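PDB 2QRY: thiamine-binding periplasmic protein from Escherichia coli, which binds thiamine, thiamine phosphate and thiamine diphosphate with high affinity in the periplasm and serves the ThiBPQ ABC transporter in thiamine import. Local coordinates for residues A182-A190 with I321-S329; A237-L245 with T300-F308. All blocks are in the same frame, centred on the assembly; numbering follows the deposited sequence.

Contact 1 of 2, residues A182-A190 with I321-S329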
loop_
_atom_site.group_PDB
_atom_site.type_symbol
_atom_site.label_atom_id
_atom_site.label_comp_id
_atom_site.label_asym_id
_atom_site.label_seq_id
_atom_site.Cartn_x
_atom_site.Cartn_y
_atom_site.Cartn_z
ATOM N N ALA A 182 -12.725 -6.181 18.195
ATOM C CA ALA A 182 -12.661 -6.204 16.740
ATOM C C ALA A 182 -13.682 -7.141 16.078
ATOM O O ALA A 182 -14.353 -6.755 15.121
ATOM C CB ALA A 182 -11.242 -6.577 16.288
ATOM N N PRO A 183 -13.813 -8.384 16.576
ATOM C CA PRO A 183 -14.772 -9.315 15.970
ATOM C C PRO A 183 -16.222 -8.847 15.970
ATOM O O PRO A 183 -16.932 -9.016 14.979
ATOM C CB PRO A 183 -14.563 -10.609 16.767
ATOM C CG PRO A 183 -14.045 -10.129 18.083
ATOM C CD PRO A 183 -13.095 -9.022 17.694
ATOM N N GLN A 184 -16.664 -8.266 17.078
ATOM C CA GLN A 184 -18.031 -7.775 17.171
ATOM C C GLN A 184 -18.182 -6.609 16.194
ATOM O O GLN A 184 -19.204 -6.473 15.519
ATOM C CB GLN A 184 -18.330 -7.321 18.601
ATOM C CG GLN A 184 -19.751 -6.807 18.823
ATOM C CD GLN A 184 -20.817 -7.833 18.450
ATOM O OE1 GLN A 184 -20.803 -8.971 18.937
ATOM N NE2 GLN A 184 -21.752 -7.432 17.586
ATOM N N ALA A 185 -17.151 -5.775 16.116
ATOM C CA ALA A 185 -17.167 -4.640 15.203
ATOM C C ALA A 185 -17.198 -5.177 13.777
ATOM O O ALA A 185 -17.933 -4.670 12.924
ATOM C CB ALA A 185 -15.928 -3.777 15.411
ATOM N N TRP A 186 -16.404 -6.211 13.523
ATOM C CA TRP A 186 -16.358 -6.811 12.199
ATOM C C TRP A 186 -17.713 -7.364 11.768
ATOM O O TRP A 186 -18.091 -7.244 10.599
ATOM C CB TRP A 186 -15.286 -7.909 12.136
ATOM C CG TRP A 186 -13.896 -7.374 11.836
ATOM C CD1 TRP A 186 -12.798 -7.419 12.652
ATOM C CD2 TRP A 186 -13.478 -6.699 10.643
ATOM N NE1 TRP A 186 -11.724 -6.812 12.039
ATOM C CE2 TRP A 186 -12.118 -6.361 10.807
ATOM C CE3 TRP A 186 -14.124 -6.348 9.450
ATOM C CZ2 TRP A 186 -11.389 -5.685 9.820
ATOM C CZ3 TRP A 186 -13.401 -5.676 8.471
ATOM C CH2 TRP A 186 -12.047 -5.352 8.663
ATOM N N GLN A 187 -18.451 -7.969 12.694
ATOM C CA GLN A 187 -19.768 -8.494 12.340
ATOM C C GLN A 187 -20.684 -7.358 11.886
ATOM O O GLN A 187 -21.463 -7.517 10.948
ATOM C CB GLN A 187 -20.395 -9.235 13.519
ATOM C CG GLN A 187 -19.681 -10.534 13.845
ATOM C CD GLN A 187 -20.266 -11.246 15.046
ATOM O OE1 GLN A 187 -21.462 -11.545 15.086
ATOM N NE2 GLN A 187 -19.421 -11.530 16.034
ATOM N N LYS A 188 -20.570 -6.206 12.540
ATOM C CA LYS A 188 -21.376 -5.043 12.191
ATOM C C LYS A 188 -20.962 -4.487 10.835
ATOM O O LYS A 188 -21.813 -4.056 10.056
ATOM C CB LYS A 188 -21.242 -3.945 13.252
ATOM C CG LYS A 188 -21.817 -4.302 14.613
ATOM C CD LYS A 188 -21.551 -3.189 15.622
ATOM C CE LYS A 188 -22.076 -3.546 17.009
ATOM N NZ LYS A 188 -21.689 -2.507 18.010
ATOM N N LEU A 189 -19.658 -4.495 10.553
ATOM C CA LEU A 189 -19.170 -3.986 9.274
ATOM C C LEU A 189 -19.565 -4.933 8.141
ATOM O O LEU A 189 -19.804 -4.499 7.019
ATOM C CB LEU A 189 -17.643 -3.831 9.286
ATOM C CG LEU A 189 -17.073 -2.578 8.601
ATOM C CD1 LEU A 189 -15.557 -2.695 8.480
ATOM C CD2 LEU A 189 -17.691 -2.399 7.226
ATOM N N ALA A 190 -19.624 -6.227 8.442
ATOM C CA ALA A 190 -19.987 -7.229 7.439
ATOM C C ALA A 190 -21.373 -6.969 6.852
ATOM O O ALA A 190 -21.623 -7.275 5.686
ATOM C CB ALA A 190 -19.930 -8.634 8.052
ATOM N N ILE A 321 -6.529 -12.142 11.617
ATOM C CA ILE A 321 -7.125 -12.462 10.332
ATOM C C ILE A 321 -8.140 -13.597 10.506
ATOM O O ILE A 321 -9.220 -13.584 9.907
ATOM C CB ILE A 321 -6.040 -12.868 9.320
ATOM C CG1 ILE A 321 -5.360 -11.599 8.789
ATOM C CG2 ILE A 321 -6.646 -13.701 8.195
ATOM C CD1 ILE A 321 -4.152 -11.839 7.915
ATOM N N SER A 322 -7.790 -14.569 11.343
ATOM C CA SER A 322 -8.661 -15.705 11.606
ATOM C C SER A 322 -9.982 -15.226 12.202
ATOM O O SER A 322 -11.051 -15.705 11.838
ATOM C CB SER A 322 -7.973 -16.676 12.570
ATOM O OG SER A 322 -8.794 -17.797 12.823
ATOM N N GLU A 323 -9.900 -14.272 13.120
ATOM C CA GLU A 323 -11.090 -13.725 13.749
ATOM C C GLU A 323 -11.892 -12.944 12.719
ATOM O O GLU A 323 -13.114 -13.072 12.649
ATOM C CB GLU A 323 -10.686 -12.823 14.912
ATOM C CG GLU A 323 -10.028 -13.607 16.040
ATOM C CD GLU A 323 -9.320 -12.725 17.051
ATOM O OE1 GLU A 323 -9.971 -11.807 17.606
ATOM O OE2 GLU A 323 -8.111 -12.956 17.296
ATOM N N TRP A 324 -11.193 -12.147 11.914
ATOM C CA TRP A 324 -11.826 -11.354 10.868
ATOM C C TRP A 324 -12.669 -12.201 9.915
ATOM O O TRP A 324 -13.851 -11.915 9.706
ATOM C CB TRP A 324 -10.772 -10.607 10.044
ATOM C CG TRP A 324 -11.296 -10.123 8.708
ATOM C CD1 TRP A 324 -12.129 -9.066 8.486
ATOM C CD2 TRP A 324 -11.077 -10.737 7.427
ATOM N NE1 TRP A 324 -12.447 -8.985 7.147
ATOM C CE2 TRP A 324 -11.815 -10.002 6.478
ATOM C CE3 TRP A 324 -10.329 -11.840 6.994
ATOM C CZ2 TRP A 324 -11.831 -10.334 5.118
ATOM C CZ3 TRP A 324 -10.343 -12.172 5.636
ATOM C CH2 TRP A 324 -11.089 -11.423 4.717
ATOM N N GLN A 325 -12.061 -13.239 9.340
ATOM C CA GLN A 325 -12.773 -14.071 8.378
ATOM C C GLN A 325 -13.967 -14.781 8.989
ATOM O O GLN A 325 -14.992 -14.958 8.328
ATOM C CB GLN A 325 -11.820 -15.071 7.708
ATOM C CG GLN A 325 -11.472 -16.312 8.501
ATOM C CD GLN A 325 -12.546 -17.384 8.421
ATOM O OE1 GLN A 325 -13.150 -17.602 7.365
ATOM N NE2 GLN A 325 -12.777 -18.073 9.535
ATOM N N ARG A 326 -13.851 -15.168 10.254
ATOM C CA ARG A 326 -14.955 -15.842 10.920
ATOM C C ARG A 326 -16.109 -14.866 11.123
ATOM O O ARG A 326 -17.272 -15.224 10.970
ATOM C CB ARG A 326 -14.508 -16.395 12.275
ATOM C CG ARG A 326 -15.619 -17.098 13.052
ATOM C CD ARG A 326 -15.141 -17.560 14.423
ATOM N NE ARG A 326 -14.063 -18.545 14.339
ATOM C CZ ARG A 326 -14.226 -19.813 13.968
ATOM N NH1 ARG A 326 -15.434 -20.268 13.642
ATOM N NH2 ARG A 326 -13.178 -20.632 13.925
ATOM N N ALA A 327 -15.778 -13.621 11.448
ATOM C CA ALA A 327 -16.790 -12.603 11.699
ATOM C C ALA A 327 -17.515 -12.062 10.471
ATOM O O ALA A 327 -18.677 -11.677 10.563
ATOM C CB ALA A 327 -16.168 -11.444 12.471
ATOM N N VAL A 328 -16.844 -12.035 9.324
ATOM C CA VAL A 328 -17.449 -11.474 8.116
ATOM C C VAL A 328 -18.027 -12.476 7.117
ATOM O O VAL A 328 -18.542 -12.077 6.065
ATOM C CB VAL A 328 -16.429 -10.592 7.344
ATOM C CG1 VAL A 328 -15.899 -9.491 8.235
ATOM C CG2 VAL A 328 -15.291 -11.444 6.835
ATOM N N SER A 329 -17.949 -13.764 7.428
ATOM C CA SER A 329 -18.452 -14.773 6.508
ATOM C C SER A 329 -19.733 -15.450 6.986
ATOM O O SER A 329 -19.746 -16.119 8.018
ATOM C CB SER A 329 -17.365 -15.818 6.262
ATOM O OG SER A 329 -16.164 -15.191 5.842
#
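Pro183 opens the contact in two ways: its ring lies alongside the Glu323 side chain, the two pointing the same way, and its carbonyl O sits 3.6 Å from Ala327 CB. That same carbonyl accepts the helical bond from Gln187 N, so the methyl group packs against an oxygen already engaged in its own helix. One turn on, Trp186 carries most of the apolar contact. Its CB meets Ala327 CB at 3.7 Å, while the indole receives Trp324 in a T-shaped (edge-to-face) pair: Trp324 CD1 stands 3.3 Å above the Trp186 plane, over the ring centre, and the planes are turned 76° apart. Trp324 reaches this place because its CG is anti to the backbone N (chi1 162°), and its NE1 is held by a hydrogen bond to Tyr158 OH, which should restrain the indole from turning. Val328 adds CG1 beside Trp186 CE3, at 3.8 Å. Met174 of helix 165-178 also touches Trp186, and Asp160, Pro161 and Arg162 pack on Trp324. Geometrically this is a helix pair running in roughly the same direction, with axes 8.2 Å apart at closest approach and crossing at -38°; it sets the end of the C-terminal helix 310-328 against helix 182-190 in this periplasmic solute-binding protein. A small residue, Ala327, lies between Pro183, Trp186 and Gln187, consistent with the close approach there. Gln187 flanks that spot, laying the aliphatic CG of its extended chain 3.6 Å from Ala327 O, a van der Waals contact at the exposed margin. At the far end Ala190 points its methyl group toward the 321-329 helix, Ala190 CB lying 3.8 Å from Val328 CA.

Contact 2 of 2, residues A237-L245 with T300-F308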
loop_
_atom_site.group_PDB
_atom_site.type_symbol
_atom_site.label_atom_id
_atom_site.label_comp_id
_atom_site.label_asym_id
_atom_site.label_seq_id
_atom_site.Cartn_x
_atom_site.Cartn_y
_atom_site.Cartn_z
ATOM N N ALA A 237 -12.545 10.287 3.592
ATOM C CA ALA A 237 -13.091 10.712 4.878
ATOM C C ALA A 237 -12.020 10.727 5.960
ATOM O O ALA A 237 -11.323 9.739 6.178
ATOM C CB ALA A 237 -14.235 9.806 5.279
ATOM N N ASN A 238 -11.889 11.869 6.625
ATOM C CA ASN A 238 -10.905 12.047 7.687
ATOM C C ASN A 238 -11.540 11.614 9.010
ATOM O O ASN A 238 -12.431 12.290 9.523
ATOM C CB ASN A 238 -10.479 13.523 7.730
ATOM C CG ASN A 238 -9.248 13.769 8.602
ATOM O OD1 ASN A 238 -8.329 12.944 8.673
ATOM N ND2 ASN A 238 -9.215 14.926 9.247
ATOM N N PHE A 239 -11.097 10.481 9.552
ATOM C CA PHE A 239 -11.660 9.982 10.806
ATOM C C PHE A 239 -10.946 10.486 12.061
ATOM O O PHE A 239 -9.726 10.626 12.089
ATOM C CB PHE A 239 -11.703 8.447 10.804
ATOM C CG PHE A 239 -12.655 7.862 9.790
ATOM C CD1 PHE A 239 -13.633 8.658 9.188
ATOM C CD2 PHE A 239 -12.586 6.514 9.451
ATOM C CE1 PHE A 239 -14.523 8.124 8.267
ATOM C CE2 PHE A 239 -13.480 5.966 8.524
ATOM C CZ PHE A 239 -14.451 6.775 7.932
ATOM N N SER A 240 -11.737 10.751 13.098
ATOM C CA SER A 240 -11.233 11.271 14.362
ATOM C C SER A 240 -10.303 10.336 15.137
ATOM O O SER A 240 -9.537 10.795 15.983
ATOM C CB SER A 240 -12.408 11.703 15.254
ATOM O OG SER A 240 -13.290 10.629 15.536
ATOM N N GLU A 241 -10.362 9.034 14.871
ATOM C CA GLU A 241 -9.469 8.119 15.571
ATOM C C GLU A 241 -8.057 8.265 15.009
ATOM O O GLU A 241 -7.077 7.882 15.648
ATOM C CB GLU A 241 -9.921 6.661 15.412
ATOM C CG GLU A 241 -11.296 6.354 15.982
ATOM C CD GLU A 241 -12.369 6.345 14.913
ATOM O OE1 GLU A 241 -12.090 6.829 13.791
ATOM O OE2 GLU A 241 -13.485 5.860 15.193
ATOM N N GLY A 242 -7.955 8.844 13.816
ATOM C CA GLY A 242 -6.659 8.986 13.181
ATOM C C GLY A 242 -6.550 7.895 12.125
ATOM O O GLY A 242 -7.430 7.037 12.037
ATOM N N HIS A 243 -5.479 7.912 11.338
ATOM C CA HIS A 243 -5.296 6.931 10.272
ATOM C C HIS A 243 -4.011 6.111 10.361
ATOM O O HIS A 243 -2.991 6.572 10.887
ATOM C CB HIS A 243 -5.376 7.643 8.924
ATOM C CG HIS A 243 -6.708 8.279 8.672
ATOM N ND1 HIS A 243 -7.532 7.898 7.633
ATOM C CD2 HIS A 243 -7.389 9.224 9.364
ATOM C CE1 HIS A 243 -8.663 8.577 7.700
ATOM N NE2 HIS A 243 -8.603 9.387 8.741
ATOM N N TYR A 244 -4.076 4.888 9.839
ATOM C CA TYR A 244 -2.943 3.976 9.860
ATOM C C TYR A 244 -1.948 4.310 8.760
ATOM O O TYR A 244 -2.326 4.538 7.613
ATOM C CB TYR A 244 -3.425 2.527 9.721
ATOM C CG TYR A 244 -2.416 1.515 10.212
ATOM C CD1 TYR A 244 -1.251 1.251 9.486
ATOM C CD2 TYR A 244 -2.608 0.837 11.422
ATOM C CE1 TYR A 244 -0.297 0.334 9.953
ATOM C CE2 TYR A 244 -1.667 -0.079 11.895
ATOM C CZ TYR A 244 -0.514 -0.325 11.155
ATOM O OH TYR A 244 0.417 -1.232 11.608
ATOM N N LEU A 245 -0.671 4.326 9.124
ATOM C CA LEU A 245 0.391 4.667 8.190
ATOM C C LEU A 245 0.973 3.495 7.432
ATOM O O LEU A 245 1.222 2.428 8.002
ATOM C CB LEU A 245 1.530 5.374 8.931
ATOM C CG LEU A 245 2.852 5.555 8.173
ATOM C CD1 LEU A 245 2.699 6.577 7.056
ATOM C CD2 LEU A 245 3.924 6.016 9.157
ATOM N N THR A 300 -6.260 16.067 2.643
ATOM C CA THR A 300 -6.184 16.253 4.078
ATOM C C THR A 300 -5.157 15.308 4.687
ATOM O O THR A 300 -5.194 14.100 4.453
ATOM C CB THR A 300 -7.537 16.004 4.768
ATOM O OG1 THR A 300 -8.491 16.972 4.318
ATOM C CG2 THR A 300 -7.386 16.133 6.280
ATOM N N LYS A 301 -4.230 15.879 5.450
ATOM C CA LYS A 301 -3.197 15.115 6.143
ATOM C C LYS A 301 -3.799 14.725 7.489
ATOM O O LYS A 301 -4.128 15.589 8.300
ATOM C CB LYS A 301 -1.960 15.984 6.385
ATOM C CG LYS A 301 -1.001 16.113 5.211
ATOM C CD LYS A 301 0.001 14.959 5.187
ATOM C CE LYS A 301 1.093 15.181 4.141
ATOM N NZ LYS A 301 2.115 14.089 4.158
ATOM N N PRO A 302 -3.965 13.421 7.746
ATOM C CA PRO A 302 -4.542 13.076 9.047
ATOM C C PRO A 302 -3.643 13.552 10.189
ATOM O O PRO A 302 -2.421 13.401 10.136
ATOM C CB PRO A 302 -4.668 11.556 8.975
ATOM C CG PRO A 302 -3.538 11.169 8.072
ATOM C CD PRO A 302 -3.590 12.216 6.988
ATOM N N ALA A 303 -4.251 14.147 11.210
ATOM C CA ALA A 303 -3.497 14.647 12.353
ATOM C C ALA A 303 -2.756 13.502 13.030
ATOM O O ALA A 303 -1.528 13.429 12.988
ATOM C CB ALA A 303 -4.437 15.310 13.347
ATOM N N THR A 304 -3.526 12.613 13.647
ATOM C CA THR A 304 -3.000 11.457 14.352
ATOM C C THR A 304 -2.692 10.292 13.414
ATOM O O THR A 304 -3.519 9.911 12.585
ATOM C CB THR A 304 -4.002 10.974 15.417
ATOM O OG1 THR A 304 -4.145 11.976 16.432
ATOM C CG2 THR A 304 -3.534 9.669 16.040
ATOM N N THR A 305 -1.493 9.737 13.559
ATOM C CA THR A 305 -1.048 8.604 12.761
ATOM C C THR A 305 -1.009 7.354 13.644
ATOM O O THR A 305 -0.575 7.415 14.790
ATOM C CB THR A 305 0.355 8.867 12.174
ATOM O OG1 THR A 305 0.243 9.763 11.060
ATOM C CG2 THR A 305 1.009 7.569 11.726
ATOM N N LEU A 306 -1.473 6.228 13.108
ATOM C CA LEU A 306 -1.505 4.971 13.853
ATOM C C LEU A 306 -0.642 3.914 13.181
ATOM O O LEU A 306 -0.674 3.765 11.957
ATOM C CB LEU A 306 -2.938 4.448 13.946
ATOM C CG LEU A 306 -3.978 5.328 14.637
ATOM C CD1 LEU A 306 -5.352 4.738 14.422
ATOM C CD2 LEU A 306 -3.657 5.441 16.126
ATOM N N GLU A 307 0.106 3.165 13.989
ATOM C CA GLU A 307 0.981 2.124 13.467
ATOM C C GLU A 307 1.403 1.098 14.524
ATOM O O GLU A 307 1.617 1.437 15.690
ATOM C CB GLU A 307 2.227 2.779 12.856
ATOM C CG GLU A 307 3.283 1.816 12.327
ATOM C CD GLU A 307 4.546 2.534 11.860
ATOM O OE1 GLU A 307 5.075 3.362 12.627
ATOM O OE2 GLU A 307 5.020 2.274 10.731
ATOM N N PHE A 308 1.488 -0.165 14.104
ATOM C CA PHE A 308 1.947 -1.245 14.971
ATOM C C PHE A 308 3.394 -1.434 14.565
ATOM O O PHE A 308 3.776 -1.043 13.466
ATOM C CB PHE A 308 1.216 -2.555 14.687
ATOM C CG PHE A 308 -0.115 -2.666 15.342
ATOM C CD1 PHE A 308 -1.280 -2.666 14.576
ATOM C CD2 PHE A 308 -0.212 -2.784 16.725
ATOM C CE1 PHE A 308 -2.529 -2.784 15.183
ATOM C CE2 PHE A 308 -1.457 -2.904 17.346
ATOM C CZ PHE A 308 -2.618 -2.904 16.573
#
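Tyr244 lays one ring face over the backbone of 306-307: Leu306 O stands 3.3 Å above the plane, offset toward the rim, and Glu307 CA makes a CH-pi contact 4.0 Å from the ring centroid, 25° off the normal. Phe308 CD1 lies in plane at the tyrosine's edge, and Tyr244 OH meets the edge of the Phe308 ring. The His243 ring has Phe239 N at its edge, donating to His243 NE2 at 2.8 Å close to the ring plane, while Pro302 CB approaches CD2 obliquely.

A parallel ladder of two bridges pairs His243 with Thr305 and Tyr244 with Leu306. His243 N donates to Thr304 O (3.1 Å), Leu306 N to His243 O and Leu245 N to Leu306 O, adding strand 305-306 to strand 243-252 in the mixed sheet of this solute-binding protein. Gly242 precedes the ladder; a CB there would clash with Thr304 O and, at this backbone conformation, with the preceding carbonyl O. Phe308 N donates to Tyr244 OH at 2.9 Å and 162°, extending the pairing through a side chain carried there by CG anti to N (chi1 -160°).

A phenylalanine in place of Tyr244 would probably leave Phe308 N without its acceptor and Asn88 OD1 without its hydroxyl partner. His243 ND1 is bonded to Phe128 O; with NE2 accepting from Phe239 N, the ring is probably neutral, protonated at ND1, and fixed in its rotation.

How the contacts relate
Following the chain from the N terminus, the first contact segment reached is helix 182-190, half of contact 1, which waits for its partner until the C-terminal end of the chain. The chain then runs through 237-245 into strand 243-252, and some 55 residues later returns as 300-308; contact 2 closes this shorter loop, adding strand 305-306 to the mixed sheet. Helix 310-328 follows directly, and its last turns close the longer loop as contact 1, so the loop closed by contact 2 lies wholly within the longer one closed by contact 1. The centres lie 22 Å apart, with nearest atoms about 9 Å apart and no touch. Helix 165-178 packs against both contacts.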